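PDB 7KV2: RagB/SusD family nutrient uptake outer membrane protein from Bacteroides thetaiotaomicron, which probably binds beta-glucans at the cell surface of this gut bacterium, as a SusD-like lipoprotein of the outer membrane that serves glycan uptake. Local coordinates for residues Asp55-Pro60 and Ser273-Asn278; Thr266-Ile271 and Asn397-Ile402; Asn340-Asn345 and Phe373-Tyr378. All coordinates share one frame; numbering follows the deposited sequence.

Contact 1. Residues Asp55-Pro60 and Ser273-Asn278; sequences DPLHWP and SIFEIN
Ile277 meets Leu57 and His58 with both branches of its side chain. CD1 rests against the backbone and root of the leucine, 3.4 Å from Leu57 O and 4.1 Å from Leu57 CB. The shorter branch sits between Leu57 O and His58 and touches both, Ile277 CG2 lying 3.8 Å from His58 CA and His58 CB. The first torsion (chi1 -64°) sets CG1 anti to the carbonyl carbon and CG2 anti to the backbone N; the extended second torsion carries CD1 on to Leu57. Farther back along the strand Leu57 CD1 approaches the rim of the Phe275 ring near its plane, 4.3 Å from Phe275 CZ.

Behind this first shell, His58 is held by its own turn. Its CG lies between the backbone N and the carbonyl carbon (chi1 63°), and the ring's NE2 donates to Asp55 OD1 at 2.9 Å in a fairly straight bond (161°), in the ring plane and on the anti lone pair of the oxygen. Asp55 O lies over one ring face, 3.0 Å above the plane toward the rim, and also accepts the backbone N-H of His58. The bond to Asp55 would restrain the ring's rotation. Leu57 packs further on Leu150 and Phe153 of helix 137-162, and Ile277 and Phe275 both lean on Ile402 of the neighbouring strand. A classic beta bulge, in which Ile274 and Phe275 both face Tyr403, interrupts strand 273-277.

No hydrogen bond passes between the two segments. Methyls of Ile277 and Leu57 do much of the joining, against backbone atoms, CB atoms and a ring edge. NE2 of the buried imidazole is satisfied by Asp55, whose carboxylate would probably favour positive charge on the histidine. Packing thus joins the loop to the strand, and His58 O adds a polar tie next door, to Tyr279 OH.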
loop_
_atom_site.group_PDB
_atom_site.type_symbol
_atom_site.label_atom_id
_atom_site.label_comp_id
_atom_site.label_asym_id
_atom_site.label_seq_id
_atom_site.Cartn_x
_atom_site.Cartn_y
_atom_site.Cartn_z
ATOM N N ASP A 55 14.573 -4.856 -3.625
ATOM C CA ASP A 55 14.115 -6.064 -2.893
ATOM C C ASP A 55 13.297 -5.683 -1.667
ATOM O O ASP A 55 12.311 -6.350 -1.366
ATOM C CB ASP A 55 15.278 -6.984 -2.527
ATOM C CG ASP A 55 15.604 -7.956 -3.634
ATOM O OD1 ASP A 55 14.671 -8.606 -4.150
ATOM O OD2 ASP A 55 16.798 -8.044 -3.990
ATOM N N PRO A 56 13.692 -4.669 -0.862
ATOM C CA PRO A 56 12.943 -4.344 0.360
ATOM C C PRO A 56 11.478 -3.920 0.111
ATOM O O PRO A 56 10.681 -3.995 1.019
ATOM C CB PRO A 56 13.807 -3.240 0.986
ATOM C CG PRO A 56 15.196 -3.605 0.512
ATOM C CD PRO A 56 14.968 -3.921 -0.954
ATOM N N LEU A 57 11.139 -3.521 -1.120
ATOM C CA LEU A 57 9.710 -3.322 -1.510
ATOM C C LEU A 57 8.872 -4.532 -1.091
ATOM O O LEU A 57 7.715 -4.296 -0.627
ATOM C CB LEU A 57 9.555 -3.095 -3.024
ATOM C CG LEU A 57 10.085 -1.772 -3.549
ATOM C CD1 LEU A 57 10.009 -1.768 -5.060
ATOM C CD2 LEU A 57 9.364 -0.566 -2.956
ATOM N N HIS A 58 9.358 -5.765 -1.275
ATOM C CA HIS A 58 8.536 -6.979 -1.081
ATOM C C HIS A 58 8.816 -7.605 0.275
ATOM O O HIS A 58 8.397 -8.702 0.463
ATOM C CB HIS A 58 8.674 -8.003 -2.217
ATOM C CG HIS A 58 10.036 -8.584 -2.402
ATOM N ND1 HIS A 58 10.508 -9.664 -1.678
ATOM C CD2 HIS A 58 11.020 -8.241 -3.250
ATOM C CE1 HIS A 58 11.747 -9.940 -2.073
ATOM N NE2 HIS A 58 12.071 -9.102 -3.048
ATOM N N TRP A 59 9.427 -6.901 1.223
ATOM C CA TRP A 59 9.753 -7.467 2.559
ATOM C C TRP A 59 8.675 -7.307 3.632
ATOM O O TRP A 59 8.530 -8.242 4.413
ATOM C CB TRP A 59 11.056 -6.819 3.069
ATOM C CG TRP A 59 12.277 -7.294 2.345
ATOM C CD1 TRP A 59 12.350 -8.140 1.279
ATOM C CD2 TRP A 59 13.639 -6.893 2.634
ATOM N NE1 TRP A 59 13.657 -8.295 0.888
ATOM C CE2 TRP A 59 14.469 -7.537 1.694
ATOM C CE3 TRP A 59 14.220 -6.054 3.589
ATOM C CZ2 TRP A 59 15.858 -7.382 1.693
ATOM C CZ3 TRP A 59 15.593 -5.915 3.604
ATOM C CH2 TRP A 59 16.396 -6.573 2.671
ATOM N N PRO A 60 8.046 -6.117 3.838
ATOM C CA PRO A 60 7.414 -5.795 5.114
ATOM C C PRO A 60 6.249 -6.681 5.549
ATOM O O PRO A 60 6.015 -6.830 6.754
ATOM C CB PRO A 60 6.921 -4.338 5.014
ATOM C CG PRO A 60 7.145 -3.914 3.615
ATOM C CD PRO A 60 8.020 -4.959 2.948
ATOM N N SER A 273 -2.758 -0.460 -14.185
ATOM C CA SER A 273 -1.647 -0.539 -13.200
ATOM C C SER A 273 -0.579 0.475 -13.571
ATOM O O SER A 273 -0.037 0.366 -14.680
ATOM C CB SER A 273 -0.998 -1.912 -13.071
ATOM O OG SER A 273 -1.945 -2.943 -13.076
ATOM N N ILE A 274 -0.284 1.403 -12.660
ATOM C CA ILE A 274 0.883 2.337 -12.710
ATOM C C ILE A 274 2.046 1.733 -11.913
ATOM O O ILE A 274 3.208 1.733 -12.405
ATOM C CB ILE A 274 0.473 3.737 -12.227
ATOM C CG1 ILE A 274 -0.531 4.335 -13.216
ATOM C CG2 ILE A 274 1.698 4.618 -11.997
ATOM C CD1 ILE A 274 -1.306 5.505 -12.704
ATOM N N PHE A 275 1.779 1.162 -10.739
ATOM C CA PHE A 275 2.863 0.512 -9.970
ATOM C C PHE A 275 2.289 -0.582 -9.071
ATOM O O PHE A 275 1.275 -0.344 -8.396
ATOM C CB PHE A 275 3.653 1.582 -9.215
ATOM C CG PHE A 275 5.014 1.129 -8.763
ATOM C CD1 PHE A 275 5.982 0.773 -9.696
ATOM C CD2 PHE A 275 5.315 1.006 -7.406
ATOM C CE1 PHE A 275 7.235 0.345 -9.287
ATOM C CE2 PHE A 275 6.574 0.578 -7.000
ATOM C CZ PHE A 275 7.521 0.230 -7.941
ATOM N N GLU A 276 3.008 -1.695 -9.053
ATOM C CA GLU A 276 2.766 -2.870 -8.158
ATOM C C GLU A 276 4.097 -3.297 -7.563
ATOM O O GLU A 276 5.150 -3.043 -8.160
ATOM C CB GLU A 276 2.117 -4.043 -8.881
ATOM C CG GLU A 276 1.001 -3.613 -9.801
ATOM C CD GLU A 276 0.199 -4.753 -10.418
ATOM O OE1 GLU A 276 0.460 -5.935 -10.095
ATOM O OE2 GLU A 276 -0.697 -4.440 -11.208
ATOM N N ILE A 277 4.007 -3.951 -6.413
ATOM C CA ILE A 277 5.110 -4.733 -5.850
ATOM C C ILE A 277 4.884 -6.181 -6.257
ATOM O O ILE A 277 3.827 -6.751 -5.920
ATOM C CB ILE A 277 5.181 -4.515 -4.336
ATOM C CG1 ILE A 277 5.504 -3.041 -4.066
ATOM C CG2 ILE A 277 6.199 -5.488 -3.746
ATOM C CD1 ILE A 277 5.493 -2.663 -2.602
ATOM N N ASN A 278 5.862 -6.741 -6.960
ATOM C CA ASN A 278 5.776 -8.103 -7.559
ATOM C C ASN A 278 5.922 -9.154 -6.479
ATOM O O ASN A 278 6.878 -9.061 -5.693
ATOM C CB ASN A 278 6.862 -8.325 -8.600
ATOM C CG ASN A 278 6.635 -7.480 -9.827
ATOM O OD1 ASN A 278 5.507 -7.122 -10.105
ATOM N ND2 ASN A 278 7.705 -7.071 -10.490
#

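Contact 2. Residues Thr266-Ile271 and Asn397-Ile402; sequences TGEWSI and NNNLRI. With EDO (1,2-ethanediol), chain F.
Glu268 reaches Asn399 because its CG stands anti to the carbonyl carbon (chi1 -64°) and the chain then runs extended to CD, while Arg401 bends at CD (chi2 68°), and the guanidinium beyond has one face against Glu268 CG, 3.5 Å from Arg401 NH2. The Glu268 carboxylate and Asn399 amide stack with their planes nearly parallel, Glu268 CD lying 3.4 Å from Asn399 CG, although the two side chains cross at about a right angle. Asn399 N donates to Glu268 OE2 at 3.0 Å (162°), from the anti side and tilted out of the carboxylate plane.

The same OE2 lies only 3.0 Å from Asn397 O, an approach of two acceptors that may raise the proton affinity of the carboxylate. Arg401 would work against this. Its NH1 is 4.1 Å from Glu268 OE2, but that oxygen lies well off the guanidinium plane, so charge alone acts directly; water 2 links the two by hydrogen bonds. Arg401 NH1 also donates in plane to Asn399 O at 2.8 Å. NH2 donates to Ile262 O, and water 1 joins Arg401 NE to Gly267 O.

Trp269 NE1 and Asn399 ND2, both donors, lie 3.4 Å apart without a hydrogen bond, ring and amide planes steeply inclined. Each finds its acceptor elsewhere: Asn278 OD1 for the indole, Glu276 OE1 for the amide, whose OD1 receives Tyr279 N. An ethanediol, probably from the crystallisation liquor, donates its O2 to Glu268 OE1 at 2.9 Å and its O1 to Glu268 O.

Glu268 and Trp269 are the central residues of a type II beta turn from Gly267 to Ser270. In this SusD-family fold the turn folds back over strand 273-277, Glu268 touching Glu276, and so reaches the start of strand 400-404, its antiparallel neighbour.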
loop_
_atom_site.group_PDB
_atom_site.type_symbol
_atom_site.label_atom_id
_atom_site.label_comp_id
_atom_site.label_asym_id
_atom_site.label_seq_id
_atom_site.Cartn_x
_atom_site.Cartn_y
_atom_site.Cartn_z
ATOM N N THR A 266 -4.680 -12.389 -13.532
ATOM C CA THR A 266 -4.733 -11.806 -14.891
ATOM C C THR A 266 -4.809 -10.277 -14.894
ATOM O O THR A 266 -4.538 -9.704 -15.965
ATOM C CB THR A 266 -5.865 -12.393 -15.726
ATOM O OG1 THR A 266 -7.102 -12.181 -15.043
ATOM C CG2 THR A 266 -5.578 -13.845 -16.030
ATOM N N GLY A 267 -5.123 -9.624 -13.772
ATOM C CA GLY A 267 -5.198 -8.155 -13.691
ATOM C C GLY A 267 -3.881 -7.516 -13.299
ATOM O O GLY A 267 -3.817 -6.269 -13.339
ATOM N N GLU A 268 -2.844 -8.313 -13.015
ATOM C CA GLU A 268 -1.506 -7.769 -12.688
ATOM C C GLU A 268 -0.970 -7.007 -13.902
ATOM O O GLU A 268 -0.994 -7.541 -15.043
ATOM C CB GLU A 268 -0.535 -8.848 -12.231
ATOM C CG GLU A 268 -0.969 -9.505 -10.924
ATOM C CD GLU A 268 0.025 -10.552 -10.429
ATOM O OE1 GLU A 268 0.835 -11.035 -11.241
ATOM O OE2 GLU A 268 -0.034 -10.934 -9.232
ATOM N N TRP A 269 -0.454 -5.808 -13.658
ATOM C CA TRP A 269 0.186 -4.957 -14.700
ATOM C C TRP A 269 -0.774 -4.778 -15.887
ATOM O O TRP A 269 -0.305 -4.797 -17.049
ATOM C CB TRP A 269 1.572 -5.527 -15.102
ATOM C CG TRP A 269 2.523 -5.472 -13.923
ATOM C CD1 TRP A 269 2.975 -6.515 -13.168
ATOM C CD2 TRP A 269 3.077 -4.291 -13.321
ATOM N NE1 TRP A 269 3.803 -6.059 -12.157
ATOM C CE2 TRP A 269 3.891 -4.699 -12.247
ATOM C CE3 TRP A 269 3.009 -2.930 -13.619
ATOM C CZ2 TRP A 269 4.604 -3.783 -11.474
ATOM C CZ3 TRP A 269 3.770 -2.033 -12.893
ATOM C CH2 TRP A 269 4.531 -2.460 -11.820
ATOM N N SER A 270 -2.044 -4.542 -15.597
ATOM C CA SER A 270 -3.090 -4.288 -16.618
ATOM C C SER A 270 -2.950 -2.848 -17.127
ATOM O O SER A 270 -2.076 -2.070 -16.661
ATOM C CB SER A 270 -4.443 -4.455 -16.034
ATOM O OG SER A 270 -4.702 -3.363 -15.157
ATOM N N ILE A 271 -3.890 -2.427 -17.964
ATOM C CA ILE A 271 -3.862 -1.024 -18.454
ATOM C C ILE A 271 -4.098 -0.059 -17.290
ATOM O O ILE A 271 -3.713 1.115 -17.386
ATOM C CB ILE A 271 -4.868 -0.832 -19.584
ATOM C CG1 ILE A 271 -4.520 0.463 -20.331
ATOM C CG2 ILE A 271 -6.296 -0.902 -19.080
ATOM C CD1 ILE A 271 -4.819 0.393 -21.778
ATOM N N ASN A 397 0.909 -15.576 -4.858
ATOM C CA ASN A 397 1.366 -14.870 -6.073
ATOM C C ASN A 397 0.725 -13.462 -6.156
ATOM O O ASN A 397 1.115 -12.714 -7.067
ATOM C CB ASN A 397 1.053 -15.704 -7.330
ATOM C CG ASN A 397 -0.420 -15.851 -7.645
ATOM O OD1 ASN A 397 -1.265 -15.094 -7.157
ATOM N ND2 ASN A 397 -0.770 -16.849 -8.463
ATOM N N ASN A 398 -0.133 -13.045 -5.223
ATOM C CA ASN A 398 -0.847 -11.739 -5.364
ATOM C C ASN A 398 0.117 -10.555 -5.330
ATOM O O ASN A 398 0.635 -10.181 -4.229
ATOM C CB ASN A 398 -1.895 -11.527 -4.267
ATOM C CG ASN A 398 -2.877 -12.659 -4.148
ATOM O OD1 ASN A 398 -2.483 -13.790 -3.815
ATOM N ND2 ASN A 398 -4.138 -12.351 -4.440
ATOM N N ASN A 399 0.335 -9.873 -6.444
ATOM C CA ASN A 399 1.067 -8.591 -6.372
ATOM C C ASN A 399 0.329 -7.575 -5.478
ATOM O O ASN A 399 -0.910 -7.572 -5.395
ATOM C CB ASN A 399 1.226 -7.968 -7.761
ATOM C CG ASN A 399 2.193 -8.687 -8.671
ATOM O OD1 ASN A 399 2.750 -9.745 -8.326
ATOM N ND2 ASN A 399 2.374 -8.101 -9.852
ATOM N N LEU A 400 1.065 -6.689 -4.811
ATOM C CA LEU A 400 0.456 -5.587 -4.015
ATOM C C LEU A 400 0.282 -4.404 -4.956
ATOM O O LEU A 400 1.295 -3.859 -5.434
ATOM C CB LEU A 400 1.305 -5.266 -2.773
ATOM C CG LEU A 400 0.671 -4.195 -1.909
ATOM C CD1 LEU A 400 -0.642 -4.678 -1.299
ATOM C CD2 LEU A 400 1.653 -3.738 -0.827
ATOM N N ARG A 401 -0.976 -4.046 -5.267
ATOM C CA ARG A 401 -1.226 -2.878 -6.151
ATOM C C ARG A 401 -0.910 -1.590 -5.369
ATOM O O ARG A 401 -1.496 -1.357 -4.327
ATOM C CB ARG A 401 -2.658 -2.907 -6.661
ATOM C CG ARG A 401 -2.879 -3.874 -7.823
ATOM C CD ARG A 401 -2.730 -5.344 -7.430
ATOM N NE ARG A 401 -3.326 -6.190 -8.478
ATOM C CZ ARG A 401 -3.283 -7.521 -8.490
ATOM N NH1 ARG A 401 -2.646 -8.189 -7.543
ATOM N NH2 ARG A 401 -3.855 -8.171 -9.482
ATOM N N ILE A 402 -0.034 -0.740 -5.863
ATOM C CA ILE A 402 0.353 0.524 -5.182
ATOM C C ILE A 402 -0.402 1.706 -5.811
ATOM O O ILE A 402 -1.160 2.365 -5.079
ATOM C CB ILE A 402 1.892 0.705 -5.232
ATOM C CG1 ILE A 402 2.637 -0.490 -4.627
ATOM C CG2 ILE A 402 2.281 2.012 -4.571
ATOM C CD1 ILE A 402 2.241 -0.791 -3.180
HETATM C C1 EDO F . -0.951 -10.661 -15.441
HETATM O O1 EDO F . 0.058 -9.885 -16.120
HETATM C C2 EDO F . -0.502 -12.001 -14.865
HETATM O O2 EDO F . 0.645 -11.995 -14.011
HETATM O O HOH W 1 -3.561 -4.850 -11.063
HETATM O O HOH W 2 -2.806 -10.869 -8.334
HETATM O O HOH W 3 3.893 -9.661 -11.932
#

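Contact 3. Residues Asn340-Asn345 and Phe373-Tyr378; sequences NATCWN and FFLEKY
Trp344 and Phe374 exchange backbone hydrogen bonds as an antiparallel hydrogen-bonded pair: Trp344 N reaches Phe374 O at 2.8 Å and nearly straight (172°), and Phe374 N returns to Trp344 O at 3.0 Å. A third bond, Glu376 N to Thr342 O, is 3.0 Å long, its donor standing above the carbonyl plane. Alongside them runs a CA-H...O contact of 3.2 Å from Phe373 CA to Trp344 O.

The Trp344-Phe374 pair makes a two-stranded antiparallel sheet, which the Glu376-Thr342 bond continues past the strand ends. Strand 343-345 bridges helix 337-342 and helix 346-355; Asn345 is the N-cap of the latter, its OD1 accepting Ala348 N.

Among the side-chain packing contacts, chi1 of Phe373 (-62°) sets CG anti to the carbonyl carbon, and the ring beyond it packs on Asn345, with Phe373 CE1 3.5 Å from Asn345 ND2 and the amide plane inclined at 42° to the ring. Cys343 CB lies 4.0 Å from Phe373 CD1. An alanine in place of Phe373 would probably open a gap beside Cys343 and the Asn345 amide and leave the ring of Tyr329 without its stacking partner. On the other face of the sheet Phe374 CB touches the edge of the Trp344 indole.

Charged groups flank the strands. Glu376 OE1 lies 3.2 Å from Trp344 CB and accepts from His315, which stacks on that indole. Water 4 bridges Thr342 OG1 and Lys377 NZ, which also bonds to Val458 O and forms a salt bridge with Glu460.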
loop_
_atom_site.group_PDB
_atom_site.type_symbol
_atom_site.label_atom_id
_atom_site.label_comp_id
_atom_site.label_asym_id
_atom_site.label_seq_id
_atom_site.Cartn_x
_atom_site.Cartn_y
_atom_site.Cartn_z
ATOM N N ASN A 340 -18.939 -6.424 -3.858
ATOM C CA ASN A 340 -18.547 -7.854 -3.784
ATOM C C ASN A 340 -17.064 -8.053 -4.108
ATOM O O ASN A 340 -16.480 -9.039 -3.565
ATOM C CB ASN A 340 -19.494 -8.746 -4.588
ATOM C CG ASN A 340 -20.907 -8.668 -4.052
ATOM O OD1 ASN A 340 -21.182 -7.988 -3.061
ATOM N ND2 ASN A 340 -21.826 -9.295 -4.761
ATOM N N ALA A 341 -16.428 -7.126 -4.837
ATOM C CA ALA A 341 -14.999 -7.251 -5.164
ATOM C C ALA A 341 -14.165 -6.898 -3.923
ATOM O O ALA A 341 -12.966 -7.226 -3.903
ATOM C CB ALA A 341 -14.615 -6.350 -6.289
ATOM N N THR A 342 -14.773 -6.165 -2.995
ATOM C CA THR A 342 -14.119 -5.719 -1.730
ATOM C C THR A 342 -14.467 -6.694 -0.612
ATOM O O THR A 342 -13.555 -7.028 0.206
ATOM C CB THR A 342 -14.511 -4.283 -1.356
ATOM O OG1 THR A 342 -14.075 -3.421 -2.417
ATOM C CG2 THR A 342 -13.952 -3.847 -0.023
ATOM N N CYS A 343 -15.735 -7.067 -0.494
ATOM C CA CYS A 343 -16.299 -7.750 0.706
ATOM C C CYS A 343 -16.746 -9.150 0.285
ATOM O O CYS A 343 -17.759 -9.268 -0.376
ATOM C CB CYS A 343 -17.495 -6.981 1.251
ATOM S SG CYS A 343 -17.264 -5.206 1.461
ATOM N N TRP A 344 -15.993 -10.186 0.642
ATOM C CA TRP A 344 -16.337 -11.583 0.317
ATOM C C TRP A 344 -17.121 -12.106 1.515
ATOM O O TRP A 344 -16.593 -12.082 2.620
ATOM C CB TRP A 344 -15.100 -12.425 -0.005
ATOM C CG TRP A 344 -15.415 -13.880 -0.109
ATOM C CD1 TRP A 344 -16.312 -14.473 -0.955
ATOM C CD2 TRP A 344 -14.841 -14.936 0.668
ATOM N NE1 TRP A 344 -16.318 -15.833 -0.768
ATOM C CE2 TRP A 344 -15.404 -16.145 0.210
ATOM C CE3 TRP A 344 -13.845 -14.990 1.647
ATOM C CZ2 TRP A 344 -15.104 -17.372 0.791
ATOM C CZ3 TRP A 344 -13.501 -16.218 2.173
ATOM C CH2 TRP A 344 -14.124 -17.392 1.755
ATOM N N ASN A 345 -18.398 -12.426 1.306
ATOM C CA ASN A 345 -19.307 -12.909 2.368
ATOM C C ASN A 345 -19.067 -14.405 2.566
ATOM O O ASN A 345 -19.872 -15.269 2.064
ATOM C CB ASN A 345 -20.757 -12.564 2.014
ATOM C CG ASN A 345 -21.683 -12.660 3.204
ATOM O OD1 ASN A 345 -21.345 -13.268 4.216
ATOM N ND2 ASN A 345 -22.839 -12.013 3.091
ATOM N N PHE A 373 -17.394 -11.275 6.762
ATOM C CA PHE A 373 -16.819 -10.682 5.535
ATOM C C PHE A 373 -15.308 -10.640 5.645
ATOM O O PHE A 373 -14.763 -10.247 6.741
ATOM C CB PHE A 373 -17.312 -9.257 5.295
ATOM C CG PHE A 373 -18.804 -9.117 5.078
ATOM C CD1 PHE A 373 -19.368 -9.375 3.840
ATOM C CD2 PHE A 373 -19.632 -8.684 6.103
ATOM C CE1 PHE A 373 -20.733 -9.237 3.641
ATOM C CE2 PHE A 373 -20.994 -8.478 5.878
ATOM C CZ PHE A 373 -21.543 -8.790 4.657
ATOM N N PHE A 374 -14.652 -10.930 4.536
ATOM C CA PHE A 374 -13.181 -10.827 4.389
ATOM C C PHE A 374 -12.839 -10.009 3.153
ATOM O O PHE A 374 -13.700 -9.836 2.264
ATOM C CB PHE A 374 -12.541 -12.226 4.416
ATOM C CG PHE A 374 -12.806 -12.978 5.699
ATOM C CD1 PHE A 374 -13.998 -13.655 5.890
ATOM C CD2 PHE A 374 -11.923 -12.887 6.765
ATOM C CE1 PHE A 374 -14.273 -14.269 7.098
ATOM C CE2 PHE A 374 -12.197 -13.527 7.962
ATOM C CZ PHE A 374 -13.367 -14.238 8.120
ATOM N N LEU A 375 -11.611 -9.498 3.115
ATOM C CA LEU A 375 -11.161 -8.584 2.037
ATOM C C LEU A 375 -10.867 -9.447 0.807
ATOM O O LEU A 375 -9.789 -10.068 0.698
ATOM C CB LEU A 375 -9.934 -7.802 2.491
ATOM C CG LEU A 375 -9.370 -6.824 1.464
ATOM C CD1 LEU A 375 -10.355 -5.703 1.181
ATOM C CD2 LEU A 375 -8.064 -6.243 1.964
ATOM N N GLU A 376 -11.808 -9.439 -0.126
ATOM C CA GLU A 376 -11.736 -10.247 -1.362
ATOM C C GLU A 376 -10.521 -9.889 -2.197
ATOM O O GLU A 376 -9.947 -10.805 -2.801
ATOM C CB GLU A 376 -13.050 -10.065 -2.124
ATOM C CG GLU A 376 -13.101 -10.810 -3.451
ATOM C CD GLU A 376 -12.991 -12.326 -3.394
ATOM O OE1 GLU A 376 -12.903 -12.884 -2.294
ATOM O OE2 GLU A 376 -12.883 -12.933 -4.471
ATOM N N LYS A 377 -10.106 -8.615 -2.240
ATOM C CA LYS A 377 -9.013 -8.165 -3.117
ATOM C C LYS A 377 -7.760 -9.019 -2.920
ATOM O O LYS A 377 -7.042 -9.263 -3.905
ATOM C CB LYS A 377 -8.654 -6.714 -2.859
ATOM C CG LYS A 377 -9.763 -5.741 -3.201
ATOM C CD LYS A 377 -9.413 -4.315 -2.881
ATOM C CE LYS A 377 -10.560 -3.358 -3.167
ATOM N NZ LYS A 377 -10.246 -1.930 -2.873
ATOM N N TYR A 378 -7.441 -9.380 -1.677
ATOM C CA TYR A 378 -6.181 -10.069 -1.311
ATOM C C TYR A 378 -6.479 -11.386 -0.593
ATOM O O TYR A 378 -5.608 -11.921 0.113
ATOM C CB TYR A 378 -5.263 -9.121 -0.531
ATOM C CG TYR A 378 -4.750 -7.989 -1.394
ATOM C CD1 TYR A 378 -4.014 -8.256 -2.546
ATOM C CD2 TYR A 378 -5.050 -6.666 -1.102
ATOM C CE1 TYR A 378 -3.572 -7.228 -3.357
ATOM C CE2 TYR A 378 -4.580 -5.633 -1.884
ATOM C CZ TYR A 378 -3.836 -5.911 -3.012
ATOM O OH TYR A 378 -3.363 -4.896 -3.796
HETATM O O HOH W 4 -12.831 -0.804 -2.394
#

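In the fold
From the N terminus, the loop after helix 43-53 comes first, and contact 1 ties it to strand 273-277, closing a long, half-helical loop. Contact 2 has already opened in the turn at 266-271 and closes only when that turn meets the start of strand 400-404, so these two loops cross. They also touch: Trp269 of contact 2 hydrogen-bonds to Glu276 and Asn278 of contact 1, and both reach the sheet of strands 273-277 and 400-404. Contact 3 lies wholly within the span of contact 2, closing a short excursion through helix 346-355 and tying helix 337-342 with strand 343-345 to strand 373-375. Its sheet is separate, but Tyr378 OH meets Arg401 N, whereas contacts 1 and 3 do not touch.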